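Local coordinates for peptidase M3B, oligoendopeptidase F (Enterococcus faecium, PDB 2QR4), which cleaves short peptides internally, as a zinc-dependent oligoendopeptidase of family M3, at the interface of chains A and B. Coordinates in Å, arbitrary orientation; residue numbers count along the deposited sequence, not the author numbering. Chains: chain A/B, Peptidase M3B, oligoendopeptidase F.

Contact 1: the interface of chains A and B. Residues chain A 155-156, 160-161, 207; chain B 156, 161, 206-207, 210.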
loop_
_atom_site.group_PDB
_atom_site.type_symbol
_atom_site.label_atom_id
_atom_site.label_comp_id
_atom_site.label_asym_id
_atom_site.label_seq_id
_atom_site.Cartn_x
_atom_site.Cartn_y
_atom_site.Cartn_z
ATOM N N VAL A 155 -7.158 7.940 0.380
ATOM C CA VAL A 155 -6.644 9.130 1.031
ATOM C C VAL A 155 -6.001 10.072 0.002
ATOM O O VAL A 155 -6.276 11.286 -0.051
ATOM C CB VAL A 155 -5.634 8.726 2.120
ATOM C CG1 VAL A 155 -4.261 8.877 1.612
ATOM C CG2 VAL A 155 -5.815 9.566 3.348
ATOM N N LEU A 156 -5.171 9.502 -0.848
ATOM C CA LEU A 156 -4.592 10.267 -1.930
ATOM C C LEU A 156 -5.696 10.849 -2.832
ATOM O O LEU A 156 -5.666 12.033 -3.176
ATOM C CB LEU A 156 -3.642 9.375 -2.730
ATOM C CG LEU A 156 -3.037 9.944 -4.009
ATOM C CD1 LEU A 156 -2.230 11.229 -3.730
ATOM C CD2 LEU A 156 -2.162 8.887 -4.629
ATOM N N ASP A 160 -5.674 14.333 -0.470
ATOM C CA ASP A 160 -4.438 15.038 -0.874
ATOM C C ASP A 160 -4.414 15.651 -2.292
ATOM O O ASP A 160 -3.902 16.753 -2.465
ATOM C CB ASP A 160 -3.184 14.177 -0.637
ATOM C CG ASP A 160 -2.941 13.860 0.852
ATOM O OD1 ASP A 160 -3.616 14.441 1.737
ATOM O OD2 ASP A 160 -2.062 13.017 1.132
ATOM N N LEU A 161 -4.943 14.967 -3.303
ATOM C CA LEU A 161 -4.958 15.560 -4.652
ATOM C C LEU A 161 -5.665 16.917 -4.680
ATOM O O LEU A 161 -6.738 17.069 -4.108
ATOM C CB LEU A 161 -5.651 14.638 -5.656
ATOM C CG LEU A 161 -4.955 13.332 -6.035
ATOM C CD1 LEU A 161 -5.666 12.685 -7.197
ATOM C CD2 LEU A 161 -3.535 13.580 -6.386
ATOM N N PHE A 207 -0.015 11.369 -11.517
ATOM C CA PHE A 207 0.119 10.391 -10.443
ATOM C C PHE A 207 -0.198 8.968 -10.874
ATOM O O PHE A 207 -0.543 8.135 -10.039
ATOM C CB PHE A 207 -0.710 10.787 -9.210
ATOM C CG PHE A 207 -0.216 12.030 -8.540
ATOM C CD1 PHE A 207 0.676 11.960 -7.492
ATOM C CD2 PHE A 207 -0.619 13.274 -8.982
ATOM C CE1 PHE A 207 1.147 13.107 -6.881
ATOM C CE2 PHE A 207 -0.159 14.418 -8.372
ATOM C CZ PHE A 207 0.734 14.332 -7.324
ATOM N N LEU B 156 5.944 7.626 -5.635
ATOM C CA LEU B 156 5.350 8.933 -5.312
ATOM C C LEU B 156 6.456 9.959 -5.169
ATOM O O LEU B 156 6.434 11.024 -5.788
ATOM C CB LEU B 156 4.558 8.879 -4.010
ATOM C CG LEU B 156 3.894 10.178 -3.540
ATOM C CD1 LEU B 156 2.996 10.773 -4.630
ATOM C CD2 LEU B 156 3.084 9.900 -2.292
ATOM N N LEU B 161 5.484 13.169 -7.613
ATOM C CA LEU B 161 5.510 14.509 -7.016
ATOM C C LEU B 161 6.168 15.528 -7.937
ATOM O O LEU B 161 7.291 15.324 -8.388
ATOM C CB LEU B 161 6.256 14.497 -5.687
ATOM C CG LEU B 161 5.518 13.880 -4.500
ATOM C CD1 LEU B 161 6.177 14.296 -3.206
ATOM C CD2 LEU B 161 4.063 14.304 -4.502
ATOM N N GLN B 206 1.091 18.860 1.517
ATOM C CA GLN B 206 -0.099 18.489 0.785
ATOM C C GLN B 206 -0.314 16.976 0.851
ATOM O O GLN B 206 -1.440 16.507 0.904
ATOM C CB GLN B 206 0.021 18.940 -0.669
ATOM C CG GLN B 206 -1.271 18.851 -1.449
ATOM C CD GLN B 206 -1.047 19.010 -2.934
ATOM O OE1 GLN B 206 -0.132 19.717 -3.361
ATOM N NE2 GLN B 206 -1.886 18.355 -3.734
ATOM N N PHE B 207 0.773 16.217 0.867
ATOM C CA PHE B 207 0.676 14.779 0.753
ATOM C C PHE B 207 0.959 14.052 2.069
ATOM O O PHE B 207 1.231 12.855 2.082
ATOM C CB PHE B 207 1.572 14.282 -0.396
ATOM C CG PHE B 207 1.054 14.667 -1.749
ATOM C CD1 PHE B 207 0.079 13.910 -2.366
ATOM C CD2 PHE B 207 1.501 15.819 -2.379
ATOM C CE1 PHE B 207 -0.424 14.278 -3.611
ATOM C CE2 PHE B 207 1.005 16.198 -3.611
ATOM C CZ PHE B 207 0.040 15.422 -4.235
ATOM N N THR B 210 -1.173 10.738 2.565
ATOM C CA THR B 210 -0.699 9.639 1.739
ATOM C C THR B 210 0.585 9.029 2.300
ATOM O O THR B 210 0.692 7.805 2.448
ATOM C CB THR B 210 -0.477 10.131 0.308
ATOM O OG1 THR B 210 -1.720 10.629 -0.205
ATOM C CG2 THR B 210 0.037 9.004 -0.584
HETATM O O HOH W 1 -3.887 17.438 2.122
#
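The rings of A:Phe207 and B:Phe207 meet tip to tip across the two-fold of this M3-family peptidase pair, their CZ atoms 3.3 Å apart. Each ring carries Leu161 CD2 of its own chain over one face, offset toward the rim. In the plane at the edge comes a leucine of the other chain, with A:Leu156 CD1 3.5 Å from B:Phe207 CE1 and B:Leu156 CD1 at the twin position on A:Phe207. Beside this apolar centre, A:Asp160 reaches the first turn of B helix 208-228. Its carboxylate OD2 accepts the backbone N of B:Thr210, nearly along the C-O bond, and B:Thr210 OG1, each at 2.8 Å; the hydroxyl arrives on the anti side, 35° out of the carboxylate plane. Such N-terminal capping would probably be favoured by the helix dipole. With OG1 beside the backbone N and anti to the carbonyl carbon (chi1 -60°), B:Thr210 turns its hydroxyl toward the same oxygen. The extended B:Gln206 sends its amide NE2 2.9 Å to A:Asp160 O, almost straight at 175°, with the acceptor in the amide plane. Water 1 joins A:Asp160 OD1, 3.0 Å away, to the backbone O of B:Gln206.

Contact 2: the interface of chains A and B. Residues chain A 145-146, 217, 220-221; chain B 142, 145-146.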
loop_
_atom_site.group_PDB
_atom_site.type_symbol
_atom_site.label_atom_id
_atom_site.label_comp_id
_atom_site.label_asym_id
_atom_site.label_seq_id
_atom_site.Cartn_x
_atom_site.Cartn_y
_atom_site.Cartn_z
ATOM N N ILE A 145 -2.523 -5.280 6.403
ATOM C CA ILE A 145 -1.511 -5.150 5.373
ATOM C C ILE A 145 -2.129 -5.370 3.982
ATOM O O ILE A 145 -1.952 -4.548 3.094
ATOM C CB ILE A 145 -0.348 -6.121 5.600
ATOM C CG1 ILE A 145 0.146 -6.048 7.046
ATOM C CG2 ILE A 145 0.759 -5.850 4.630
ATOM C CD1 ILE A 145 0.369 -4.661 7.562
ATOM N N PHE A 146 -2.898 -6.441 3.794
ATOM C CA PHE A 146 -3.525 -6.664 2.467
ATOM C C PHE A 146 -4.424 -5.524 1.995
ATOM O O PHE A 146 -4.437 -5.191 0.814
ATOM C CB PHE A 146 -4.289 -7.988 2.412
ATOM C CG PHE A 146 -3.397 -9.176 2.415
ATOM C CD1 PHE A 146 -3.144 -9.860 3.580
ATOM C CD2 PHE A 146 -2.779 -9.587 1.256
ATOM C CE1 PHE A 146 -2.293 -10.943 3.589
ATOM C CE2 PHE A 146 -1.924 -10.671 1.261
ATOM C CZ PHE A 146 -1.676 -11.346 2.428
ATOM N N THR A 217 -0.840 -3.471 -6.153
ATOM C CA THR A 217 -0.719 -4.175 -4.875
ATOM C C THR A 217 -2.036 -4.872 -4.496
ATOM O O THR A 217 -2.050 -6.025 -4.049
ATOM C CB THR A 217 -0.313 -3.209 -3.768
ATOM O OG1 THR A 217 0.928 -2.575 -4.120
ATOM C CG2 THR A 217 -0.155 -3.960 -2.463
ATOM N N LYS A 220 -2.440 -7.903 -6.712
ATOM C CA LYS A 220 -1.530 -8.913 -6.191
ATOM C C LYS A 220 -2.077 -9.665 -4.974
ATOM O O LYS A 220 -1.929 -10.881 -4.879
ATOM C CB LYS A 220 -0.169 -8.289 -5.853
ATOM C CG LYS A 220 0.822 -8.465 -6.952
ATOM C CD LYS A 220 2.126 -7.689 -6.726
ATOM C CE LYS A 220 2.863 -7.535 -8.045
ATOM N NZ LYS A 220 2.654 -8.779 -8.886
ATOM N N GLY A 221 -2.703 -8.948 -4.046
ATOM C CA GLY A 221 -3.279 -9.580 -2.841
ATOM C C GLY A 221 -4.404 -10.550 -3.150
ATOM O O GLY A 221 -4.477 -11.628 -2.541
ATOM N N ALA B 142 3.969 -13.737 0.510
ATOM C CA ALA B 142 3.319 -12.448 0.700
ATOM C C ALA B 142 4.347 -11.340 0.792
ATOM O O ALA B 142 3.992 -10.198 1.103
ATOM C CB ALA B 142 2.488 -12.474 1.994
ATOM N N ILE B 145 3.704 -8.182 -1.030
ATOM C CA ILE B 145 2.629 -7.420 -0.396
ATOM C C ILE B 145 3.155 -6.637 0.824
ATOM O O ILE B 145 2.778 -5.490 1.038
ATOM C CB ILE B 145 1.443 -8.313 0.041
ATOM C CG1 ILE B 145 0.953 -9.204 -1.112
ATOM C CG2 ILE B 145 0.326 -7.462 0.646
ATOM C CD1 ILE B 145 0.602 -8.451 -2.336
ATOM N N PHE B 146 4.039 -7.241 1.614
ATOM C CA PHE B 146 4.582 -6.557 2.806
ATOM C C PHE B 146 5.447 -5.333 2.525
ATOM O O PHE B 146 5.510 -4.422 3.344
ATOM C CB PHE B 146 5.369 -7.530 3.701
ATOM C CG PHE B 146 4.494 -8.403 4.559
ATOM C CD1 PHE B 146 4.290 -9.733 4.237
ATOM C CD2 PHE B 146 3.872 -7.888 5.680
ATOM C CE1 PHE B 146 3.481 -10.537 5.018
ATOM C CE2 PHE B 146 3.059 -8.686 6.470
ATOM C CZ PHE B 146 2.861 -10.013 6.137
#
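Helix 143-160 of chain A meets the same helix of chain B through their opening turns, and B:Ile145 also reaches A helix 208-228. The exchange is reciprocal: each Ile145 packs on the Phe146 of the other chain, the two side chains crossing at about a right angle. In one half, the CG2 methyl of B:Ile145 lies 3.8 Å from A:Phe146 CD2, while its CG1 lies beside CE2 of that ring. In the other, A:Ile145 CG2 is 3.9 Å from B:Phe146 CD2, again with CG1 near CE2. The two branches of an isoleucine thus span one CD2-CE2 side of a phenylalanine. CG2 of B:Ile145 stands anti to the backbone N, leaving CG1 beside that N (chi1 -51°), and the CD1 methyl goes on to A helix 208-228. There B:Ile145 CD1 touches the aliphatic A:Lys220 CB at 3.6 Å and A:Gly221 CA at 4.1 Å, where glycine presents bare backbone; A:Thr217 borders the same methyl with its carbonyl O. B:Ala142 CB adds a looser contact, 4.3 Å from A:Phe146 CZ. No polar bond crosses this patch, and shape does the matching. It sits at the start of helix 143-160, against the middle of helix 208-228, near the two-fold.

Contact 3: the interface of chains A and B. Residues chain A 135, 138-139, 146, 224, 228; chain B 138-139, 142.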
loop_
_atom_site.group_PDB
_atom_site.type_symbol
_atom_site.label_atom_id
_atom_site.label_comp_id
_atom_site.label_asym_id
_atom_site.label_seq_id
_atom_site.Cartn_x
_atom_site.Cartn_y
_atom_site.Cartn_z
ATOM N N GLN A 135 -2.341 -21.265 9.300
ATOM C CA GLN A 135 -2.382 -20.431 8.106
ATOM C C GLN A 135 -3.468 -19.375 8.200
ATOM O O GLN A 135 -3.219 -18.225 7.877
ATOM C CB GLN A 135 -2.582 -21.279 6.852
ATOM C CG GLN A 135 -1.489 -22.310 6.610
ATOM C CD GLN A 135 -1.918 -23.399 5.636
ATOM O OE1 GLN A 135 -2.883 -24.125 5.891
ATOM N NE2 GLN A 135 -1.197 -23.525 4.522
ATOM N N LEU A 138 -2.305 -16.510 10.271
ATOM C CA LEU A 138 -1.434 -15.565 9.544
ATOM C C LEU A 138 -2.207 -14.640 8.615
ATOM O O LEU A 138 -1.996 -13.423 8.610
ATOM C CB LEU A 138 -0.392 -16.309 8.721
ATOM C CG LEU A 138 1.055 -16.297 9.191
ATOM C CD1 LEU A 138 1.169 -15.927 10.647
ATOM C CD2 LEU A 138 1.627 -17.655 8.927
ATOM N N LEU A 139 -3.080 -15.230 7.807
ATOM C CA LEU A 139 -3.884 -14.486 6.848
ATOM C C LEU A 139 -4.795 -13.456 7.521
ATOM O O LEU A 139 -4.918 -12.335 7.033
ATOM C CB LEU A 139 -4.725 -15.446 5.999
ATOM C CG LEU A 139 -4.246 -15.878 4.606
ATOM C CD1 LEU A 139 -2.796 -15.541 4.367
ATOM C CD2 LEU A 139 -4.504 -17.363 4.387
ATOM N N PHE A 146 -2.898 -6.441 3.794
ATOM C CA PHE A 146 -3.525 -6.664 2.467
ATOM C C PHE A 146 -4.424 -5.524 1.995
ATOM O O PHE A 146 -4.437 -5.191 0.814
ATOM C CB PHE A 146 -4.289 -7.988 2.412
ATOM C CG PHE A 146 -3.397 -9.176 2.415
ATOM C CD1 PHE A 146 -3.144 -9.860 3.580
ATOM C CD2 PHE A 146 -2.779 -9.587 1.256
ATOM C CE1 PHE A 146 -2.293 -10.943 3.589
ATOM C CE2 PHE A 146 -1.924 -10.671 1.261
ATOM C CZ PHE A 146 -1.676 -11.346 2.428
ATOM N N PHE A 224 -2.681 -13.662 -4.685
ATOM C CA PHE A 224 -2.007 -14.422 -3.660
ATOM C C PHE A 224 -3.010 -15.230 -2.814
ATOM O O PHE A 224 -2.777 -16.416 -2.556
ATOM C CB PHE A 224 -1.189 -13.494 -2.764
ATOM C CG PHE A 224 -0.655 -14.179 -1.539
ATOM C CD1 PHE A 224 0.431 -15.029 -1.630
ATOM C CD2 PHE A 224 -1.268 -14.011 -0.313
ATOM C CE1 PHE A 224 0.910 -15.688 -0.514
ATOM C CE2 PHE A 224 -0.799 -14.669 0.813
ATOM C CZ PHE A 224 0.299 -15.497 0.713
ATOM N N VAL A 228 -3.227 -19.366 -2.529
ATOM C CA VAL A 228 -2.978 -20.161 -1.324
ATOM C C VAL A 228 -4.230 -20.864 -0.809
ATOM O O VAL A 228 -4.123 -21.801 -0.026
ATOM C CB VAL A 228 -2.265 -19.359 -0.205
ATOM C CG1 VAL A 228 -0.999 -18.731 -0.767
ATOM C CG2 VAL A 228 -3.191 -18.291 0.392
ATOM N N LEU B 138 3.794 -19.121 3.634
ATOM C CA LEU B 138 2.801 -18.069 3.522
ATOM C C LEU B 138 3.479 -16.698 3.640
ATOM O O LEU B 138 3.227 -15.798 2.837
ATOM C CB LEU B 138 1.744 -18.261 4.594
ATOM C CG LEU B 138 0.265 -18.060 4.304
ATOM C CD1 LEU B 138 -0.164 -18.688 2.994
ATOM C CD2 LEU B 138 -0.438 -18.729 5.436
ATOM N N LEU B 139 4.365 -16.552 4.622
ATOM C CA LEU B 139 5.051 -15.276 4.844
ATOM C C LEU B 139 5.924 -14.885 3.650
ATOM O O LEU B 139 5.922 -13.734 3.224
ATOM C CB LEU B 139 5.884 -15.318 6.131
ATOM C CG LEU B 139 5.394 -14.625 7.414
ATOM C CD1 LEU B 139 3.917 -14.376 7.389
ATOM C CD2 LEU B 139 5.781 -15.433 8.644
ATOM N N ALA B 142 3.969 -13.737 0.510
ATOM C CA ALA B 142 3.319 -12.448 0.700
ATOM C C ALA B 142 4.347 -11.340 0.792
ATOM O O ALA B 142 3.992 -10.198 1.103
ATOM C CB ALA B 142 2.488 -12.474 1.994
#
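B:Leu138 projects from helix 133-141 among A:Gln135, A:Leu139 and A:Val228, an aliphatic knob at the helical interface of the two copies of this M3-family peptidase. Among the aliphatic contacts, its two methyls part company. B:Leu138 CD2 lies against A:Gln135, 3.6 Å from CB, the side chains crossing at about a right angle so that the glutamine contributes its carbon stem. B:Leu138 CD1 is met by A:Val228, at the end of helix 208-228, with CG1 3.9 Å away and CB and CG2 scarcely farther. The branch point, B:Leu138 CG, rests 4.0 Å from A:Leu139 CD1. The two Leu138 side chains slide past each other in opposite directions, A:Leu138 CB being 4.1 Å from B:Leu138 CD2, and A:Leu138 CG in turn receives B:Leu139 CD1 at 3.9 Å. The leucines of helix 133-141 thereby interdigitate across the two-fold. Leu138 and Leu139 of both chains have chi1 well away from a staggered value, -139° for B:Leu138, and their exact poses should be read with caution.

The aromatic contact is made by A:Phe224. With CG anti to the backbone N (chi1 170°), its ring reaches the end of B helix 133-141. B:Ala142 CB lies over one face of the A:Phe224 ring, 3.9 Å above the plane and displaced toward the rim. The ring tip, A:Phe224 CZ, also approaches the backbone O of B:Leu138 at 3.6 Å, a van der Waals contact. No hydrogen bond crosses here.

Contacts 2 and 3 form one continuous apolar region: their C-alpha centres are about 9 Å apart, and they share A:Phe146 and B:Ala142. Contact 1 stands apart, with its centre about 20 Å from that of contact 2 and about 29 Å from that of contact 3. Helices 143-160 and 208-228 run through all three, so the end of one helix and the start of the other help make the mixed polar and aromatic contact 1, and their apolar faces contribute to contacts 2 and 3. Two-fold symmetry repeats each contact with the chains exchanged. Such an arrangement could support a dimer, although the crystal alone does not show that it forms in solution.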